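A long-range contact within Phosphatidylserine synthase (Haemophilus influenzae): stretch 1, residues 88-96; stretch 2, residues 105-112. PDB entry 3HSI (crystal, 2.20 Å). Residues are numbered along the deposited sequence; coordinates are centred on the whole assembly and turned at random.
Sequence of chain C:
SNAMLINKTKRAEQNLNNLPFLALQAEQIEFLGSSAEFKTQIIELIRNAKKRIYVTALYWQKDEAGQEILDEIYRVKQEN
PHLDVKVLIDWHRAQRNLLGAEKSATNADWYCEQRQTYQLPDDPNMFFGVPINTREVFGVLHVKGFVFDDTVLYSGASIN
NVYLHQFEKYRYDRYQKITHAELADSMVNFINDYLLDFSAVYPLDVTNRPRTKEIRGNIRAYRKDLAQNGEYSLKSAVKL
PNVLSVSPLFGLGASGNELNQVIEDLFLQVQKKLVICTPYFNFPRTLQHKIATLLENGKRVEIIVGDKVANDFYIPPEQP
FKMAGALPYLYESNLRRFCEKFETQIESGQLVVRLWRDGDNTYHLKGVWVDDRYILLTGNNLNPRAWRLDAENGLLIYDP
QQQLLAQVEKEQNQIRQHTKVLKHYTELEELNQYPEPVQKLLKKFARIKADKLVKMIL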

ATOM      1  N   LEU C  88      15.399  19.608   4.077  1.00 24.18           N
ATOM      2  CA  LEU C  88      14.167  18.785   4.119  1.00 24.23           C
ATOM      3  C   LEU C  88      14.529  17.308   4.309  1.00 23.93           C
ATOM      4  O   LEU C  88      15.310  16.760   3.540  1.00 24.29           O
ATOM      5  CB  LEU C  88      13.310  18.987   2.855  1.00 23.83           C
ATOM      6  CG  LEU C  88      12.508  20.283   2.670  1.00 25.03           C
ATOM      7  CD1 LEU C  88      13.426  21.524   2.627  1.00 22.79           C
ATOM      8  CD2 LEU C  88      11.607  20.243   1.415  1.00 23.56           C
ATOM      9  N   ILE C  89      14.000  16.688   5.358  1.00 23.12           N
ATOM     10  CA  ILE C  89      14.222  15.263   5.584  1.00 23.45           C
ATOM     11  C   ILE C  89      12.876  14.615   5.814  1.00 23.24           C
ATOM     12  O   ILE C  89      11.875  15.302   6.034  1.00 23.57           O
ATOM     13  CB  ILE C  89      15.220  14.942   6.782  1.00 23.69           C
ATOM     14  CG1 ILE C  89      14.802  15.607   8.126  1.00 23.78           C
ATOM     15  CG2 ILE C  89      16.663  15.217   6.378  1.00 22.31           C
ATOM     16  CD1 ILE C  89      15.331  17.040   8.385  1.00 26.12           C
ATOM     17  N   ASP C  90      12.842  13.297   5.765  1.00 23.36           N
ATOM     18  CA  ASP C  90      11.591  12.595   5.946  1.00 23.30           C
ATOM     19  C   ASP C  90      11.091  12.875   7.378  1.00 22.96           C
ATOM     20  O   ASP C  90      11.860  12.812   8.342  1.00 23.10           O
ATOM     21  CB  ASP C  90      11.772  11.102   5.691  1.00 23.64           C
ATOM     22  CG  ASP C  90      10.468  10.364   5.763  1.00 27.05           C
ATOM     23  OD1 ASP C  90       9.778  10.324   4.716  1.00 27.30           O
ATOM     24  OD2 ASP C  90      10.112   9.868   6.877  1.00 29.30           O
ATOM     25  N   TRP C  91       9.814  13.212   7.478  1.00 21.87           N
ATOM     26  CA  TRP C  91       9.146  13.506   8.732  1.00 21.99           C
ATOM     27  C   TRP C  91       9.144  12.320   9.724  1.00 21.75           C
ATOM     28  O   TRP C  91       9.532  12.511  10.866  1.00 20.86           O
ATOM     29  CB  TRP C  91       7.740  13.954   8.428  1.00 21.13           C
ATOM     30  CG  TRP C  91       6.782  13.947   9.564  1.00 23.43           C
ATOM     31  CD1 TRP C  91       5.882  12.942   9.895  1.00 22.39           C
ATOM     32  CD2 TRP C  91       6.563  15.005  10.501  1.00 20.62           C
ATOM     33  NE1 TRP C  91       5.139  13.321  10.983  1.00 22.23           N
ATOM     34  CE2 TRP C  91       5.527  14.577  11.375  1.00 24.04           C
ATOM     35  CE3 TRP C  91       7.133  16.272  10.684  1.00 24.32           C
ATOM     36  CZ2 TRP C  91       5.056  15.377  12.437  1.00 24.96           C
ATOM     37  CZ3 TRP C  91       6.661  17.082  11.744  1.00 25.32           C
ATOM     38  CH2 TRP C  91       5.630  16.618  12.603  1.00 25.62           C
ATOM     39  N   HIS C  92       8.726  11.123   9.290  1.00 21.76           N
ATOM     40  CA  HIS C  92       8.670   9.943  10.182  1.00 22.68           C
ATOM     41  C   HIS C  92      10.081   9.474  10.611  1.00 23.18           C
ATOM     42  O   HIS C  92      10.343   9.197  11.779  1.00 23.15           O
ATOM     43  CB  HIS C  92       7.966   8.772   9.499  1.00 22.95           C
ATOM     44  CG  HIS C  92       6.590   9.083   9.010  1.00 23.44           C
ATOM     45  ND1 HIS C  92       5.505   9.197   9.859  1.00 22.76           N
ATOM     46  CD2 HIS C  92       6.113   9.268   7.757  1.00 20.94           C
ATOM     47  CE1 HIS C  92       4.422   9.457   9.150  1.00 22.93           C
ATOM     48  NE2 HIS C  92       4.763   9.511   7.873  1.00 24.57           N
ATOM     49  N   ARG C  93      10.995   9.418   9.656  1.00 23.86           N
ATOM     50  CA  ARG C  93      12.341   8.940   9.925  1.00 24.58           C
ATOM     51  C   ARG C  93      13.047   9.817  10.952  1.00 24.46           C
ATOM     52  O   ARG C  93      13.771   9.305  11.814  1.00 24.74           O
ATOM     53  CB  ARG C  93      13.140   8.777   8.618  1.00 24.84           C
ATOM     54  CG  ARG C  93      14.574   8.306   8.786  1.00 28.33           C
ATOM     55  CD  ARG C  93      14.673   6.928   9.474  1.00 34.56           C
ATOM     56  NE  ARG C  93      16.081   6.553   9.608  1.00 38.28           N
ATOM     57  CZ  ARG C  93      16.908   7.048  10.532  1.00 41.91           C
ATOM     58  NH1 ARG C  93      16.465   7.936  11.438  1.00 42.59           N
ATOM     59  NH2 ARG C  93      18.178   6.651  10.561  1.00 40.17           N
ATOM     60  N   ALA C  94      12.789  11.118  10.904  1.00 24.32           N
ATOM     61  CA  ALA C  94      13.434  12.059  11.837  1.00 25.32           C
ATOM     62  C   ALA C  94      12.954  11.957  13.298  1.00 25.98           C
ATOM     63  O   ALA C  94      13.588  12.505  14.192  1.00 25.48           O
ATOM     64  CB  ALA C  94      13.292  13.509  11.328  1.00 24.89           C
ATOM     65  N   GLN C  95      11.842  11.255  13.526  1.00 26.86           N
ATOM     66  CA  GLN C  95      11.216  11.250  14.832  1.00 28.28           C
ATOM     67  C   GLN C  95      11.103   9.861  15.451  1.00 29.47           C
ATOM     68  O   GLN C  95      10.271   9.623  16.302  1.00 29.05           O
ATOM     69  CB  GLN C  95       9.851  11.934  14.765  1.00 28.12           C
ATOM     70  CG  GLN C  95       9.967  13.394  14.359  1.00 28.81           C
ATOM     71  CD  GLN C  95       8.636  14.080  14.231  1.00 30.93           C
ATOM     72  OE1 GLN C  95       7.982  14.013  13.184  1.00 31.93           O
ATOM     73  NE2 GLN C  95       8.232  14.776  15.285  1.00 30.34           N
ATOM     74  N   ARG C  96      11.954   8.952  15.031  1.00 31.87           N
ATOM     75  CA  ARG C  96      12.030   7.661  15.689  1.00 34.67           C
ATOM     76  C   ARG C  96      13.485   7.262  15.806  1.00 35.94           C
ATOM     77  O   ARG C  96      14.324   7.813  15.118  1.00 35.82           O
ATOM     78  CB  ARG C  96      11.241   6.613  14.913  1.00 34.19           C
ATOM     79  CG  ARG C  96      11.880   6.196  13.602  1.00 35.77           C
ATOM     80  CD  ARG C  96      11.044   5.123  12.934  1.00 37.79           C
ATOM     81  NE  ARG C  96      11.416   4.891  11.538  1.00 39.40           N
ATOM     82  CZ  ARG C  96      12.472   4.186  11.138  1.00 39.57           C
ATOM     83  NH1 ARG C  96      13.309   3.657  12.020  1.00 39.87           N
ATOM     84  NH2 ARG C  96      12.702   4.027   9.847  1.00 39.76           N
TER
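Stretch 2 105-112: ATNADWYC

Stretch 2 enters as loop at Ala105 and Thr106, then turns into a helix from Asn107 that runs on beyond Cys112. Stretch 1 leaves its strand after Asp90 and takes helical phi/psi from Trp91 to Ala94; the first turn of the helix sits against Ala94 and Gln95. The closest CA pairs, Ala94 CA with Asn107 CA at 5.1 Å and Gln95 CA with Thr106 CA at 5.4 Å, show the two chains passing in opposite senses: as stretch 1 moves forward, its partner moves back.

Leu88 is out of reach. Ile89 points toward the helix, and its CD1 lies 3.8 Å from CE2 of Tyr111, an apolar contact one helical turn beyond Asn107. Asp90 touches nothing in stretch 2; instead its OD2 accepts from Arg93 N at 3.0 Å, tying down the bend that follows the strand. Trp91 and His92 also stay clear. Arg93 leaves its backbone sideways, yet its end approaches the helix, with Arg93 NH1 3.6 Å from Asn107 ND2.

Ala94 is central to the contact, with the largest covered area of any residue here. Its carbonyl O accepts from Ala108 N at 2.9 Å, nearly straight at 162°, so the bend supplies an acceptor to an amide in the helix's first turn, which has no regular helical partner of its own. Ala94 CB meets the edge of the Tyr111 ring, 4.3 Å from Tyr111 CE2. Beside this bond, water 1 accepts from Asn107 N at 2.9 Å, serving another first-turn amide. Thr106 caps the same helix: its OG1 accepts from Asp109 N at 3.1 Å, while its methyl CG2 packs 3.7 Å from Gln95 C. Gln95 CG lies 3.8 Å from Ala108 CB, and Arg96 closes the contact through its backbone, Arg96 N being 3.8 Å from Thr106 CG2.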

ATOM      1  N   ALA C 105      17.702   9.972  22.010  1.00 33.95           N
ATOM      2  CA  ALA C 105      17.181  11.158  21.379  1.00 32.52           C
ATOM      3  C   ALA C 105      16.991  10.861  19.889  1.00 31.24           C
ATOM      4  O   ALA C 105      17.817  10.175  19.271  1.00 31.24           O
ATOM      5  CB  ALA C 105      18.153  12.340  21.574  1.00 32.79           C
ATOM      6  N   THR C 106      15.901  11.373  19.323  1.00 28.85           N
ATOM      7  CA  THR C 106      15.682  11.283  17.894  1.00 26.32           C
ATOM      8  C   THR C 106      16.465  12.388  17.215  1.00 25.32           C
ATOM      9  O   THR C 106      16.879  13.365  17.841  1.00 24.79           O
ATOM     10  CB  THR C 106      14.204  11.447  17.539  1.00 26.29           C
ATOM     11  OG1 THR C 106      13.803  12.771  17.867  1.00 24.67           O
ATOM     12  CG2 THR C 106      13.328  10.427  18.308  1.00 25.87           C
ATOM     13  N   ASN C 107      16.646  12.232  15.917  1.00 24.36           N
ATOM     14  CA  ASN C 107      17.210  13.279  15.091  1.00 23.69           C
ATOM     15  C   ASN C 107      16.527  14.638  15.290  1.00 23.23           C
ATOM     16  O   ASN C 107      17.216  15.665  15.483  1.00 22.18           O
ATOM     17  CB  ASN C 107      17.235  12.830  13.628  1.00 23.45           C
ATOM     18  CG  ASN C 107      18.231  11.698  13.394  1.00 23.39           C
ATOM     19  OD1 ASN C 107      19.155  11.483  14.204  1.00 21.44           O
ATOM     20  ND2 ASN C 107      18.081  10.998  12.276  1.00 20.94           N
ATOM     21  N   ALA C 108      15.194  14.640  15.280  1.00 22.82           N
ATOM     22  CA  ALA C 108      14.417  15.866  15.586  1.00 23.84           C
ATOM     23  C   ALA C 108      14.789  16.480  16.964  1.00 23.59           C
ATOM     24  O   ALA C 108      15.036  17.678  17.073  1.00 23.33           O
ATOM     25  CB  ALA C 108      12.879  15.600  15.487  1.00 23.95           C
ATOM     26  N   ASP C 109      14.889  15.656  18.001  1.00 24.16           N
ATOM     27  CA  ASP C 109      15.287  16.171  19.319  1.00 24.08           C
ATOM     28  C   ASP C 109      16.647  16.855  19.205  1.00 23.96           C
ATOM     29  O   ASP C 109      16.840  17.954  19.726  1.00 24.15           O
ATOM     30  CB  ASP C 109      15.350  15.063  20.373  1.00 24.08           C
ATOM     31  CG  ASP C 109      14.017  14.447  20.642  1.00 25.97           C
ATOM     32  OD1 ASP C 109      13.017  15.185  20.611  1.00 30.05           O
ATOM     33  OD2 ASP C 109      13.959  13.223  20.918  1.00 28.26           O
ATOM     34  N   TRP C 110      17.567  16.219  18.487  1.00 23.22           N
ATOM     35  CA  TRP C 110      18.905  16.779  18.279  1.00 23.19           C
ATOM     36  C   TRP C 110      18.931  18.115  17.463  1.00 23.30           C
ATOM     37  O   TRP C 110      19.687  19.039  17.792  1.00 23.81           O
ATOM     38  CB  TRP C 110      19.866  15.684  17.740  1.00 22.86           C
ATOM     39  CG  TRP C 110      21.235  16.167  17.317  1.00 22.83           C
ATOM     40  CD1 TRP C 110      22.254  16.576  18.136  1.00 24.49           C
ATOM     41  CD2 TRP C 110      21.728  16.288  15.974  1.00 23.91           C
ATOM     42  NE1 TRP C 110      23.354  16.950  17.383  1.00 24.24           N
ATOM     43  CE2 TRP C 110      23.052  16.794  16.055  1.00 24.75           C
ATOM     44  CE3 TRP C 110      21.184  16.016  14.704  1.00 24.24           C
ATOM     45  CZ2 TRP C 110      23.836  17.026  14.921  1.00 24.98           C
ATOM     46  CZ3 TRP C 110      21.974  16.233  13.580  1.00 24.21           C
ATOM     47  CH2 TRP C 110      23.283  16.746  13.698  1.00 25.08           C
ATOM     48  N   TYR C 111      18.113  18.230  16.426  1.00 23.46           N
ATOM     49  CA  TYR C 111      18.045  19.477  15.678  1.00 23.57           C
ATOM     50  C   TYR C 111      17.652  20.628  16.609  1.00 24.41           C
ATOM     51  O   TYR C 111      18.257  21.691  16.534  1.00 23.91           O
ATOM     52  CB  TYR C 111      17.076  19.411  14.491  1.00 23.03           C
ATOM     53  CG  TYR C 111      17.224  18.246  13.520  1.00 21.99           C
ATOM     54  CD1 TYR C 111      18.484  17.794  13.099  1.00 20.47           C
ATOM     55  CD2 TYR C 111      16.072  17.604  12.991  1.00 20.05           C
ATOM     56  CE1 TYR C 111      18.611  16.721  12.207  1.00 19.74           C
ATOM     57  CE2 TYR C 111      16.191  16.539  12.093  1.00 18.61           C
ATOM     58  CZ  TYR C 111      17.464  16.102  11.708  1.00 21.41           C
ATOM     59  OH  TYR C 111      17.588  15.051  10.825  1.00 21.05           O
ATOM     60  N   CYS C 112      16.673  20.400  17.503  1.00 25.84           N
ATOM     61  CA  CYS C 112      16.254  21.410  18.512  1.00 26.86           C
ATOM     62  C   CYS C 112      17.345  21.760  19.486  1.00 26.30           C
ATOM     63  O   CYS C 112      17.554  22.933  19.795  1.00 25.98           O
ATOM     64  CB  CYS C 112      15.132  20.899  19.365  1.00 27.61           C
ATOM     65  SG  CYS C 112      13.675  20.604  18.481  1.00 36.24           S
TER
HETATM   66  O   HOH W   1      15.634  10.027  14.331  1.00 27.07           O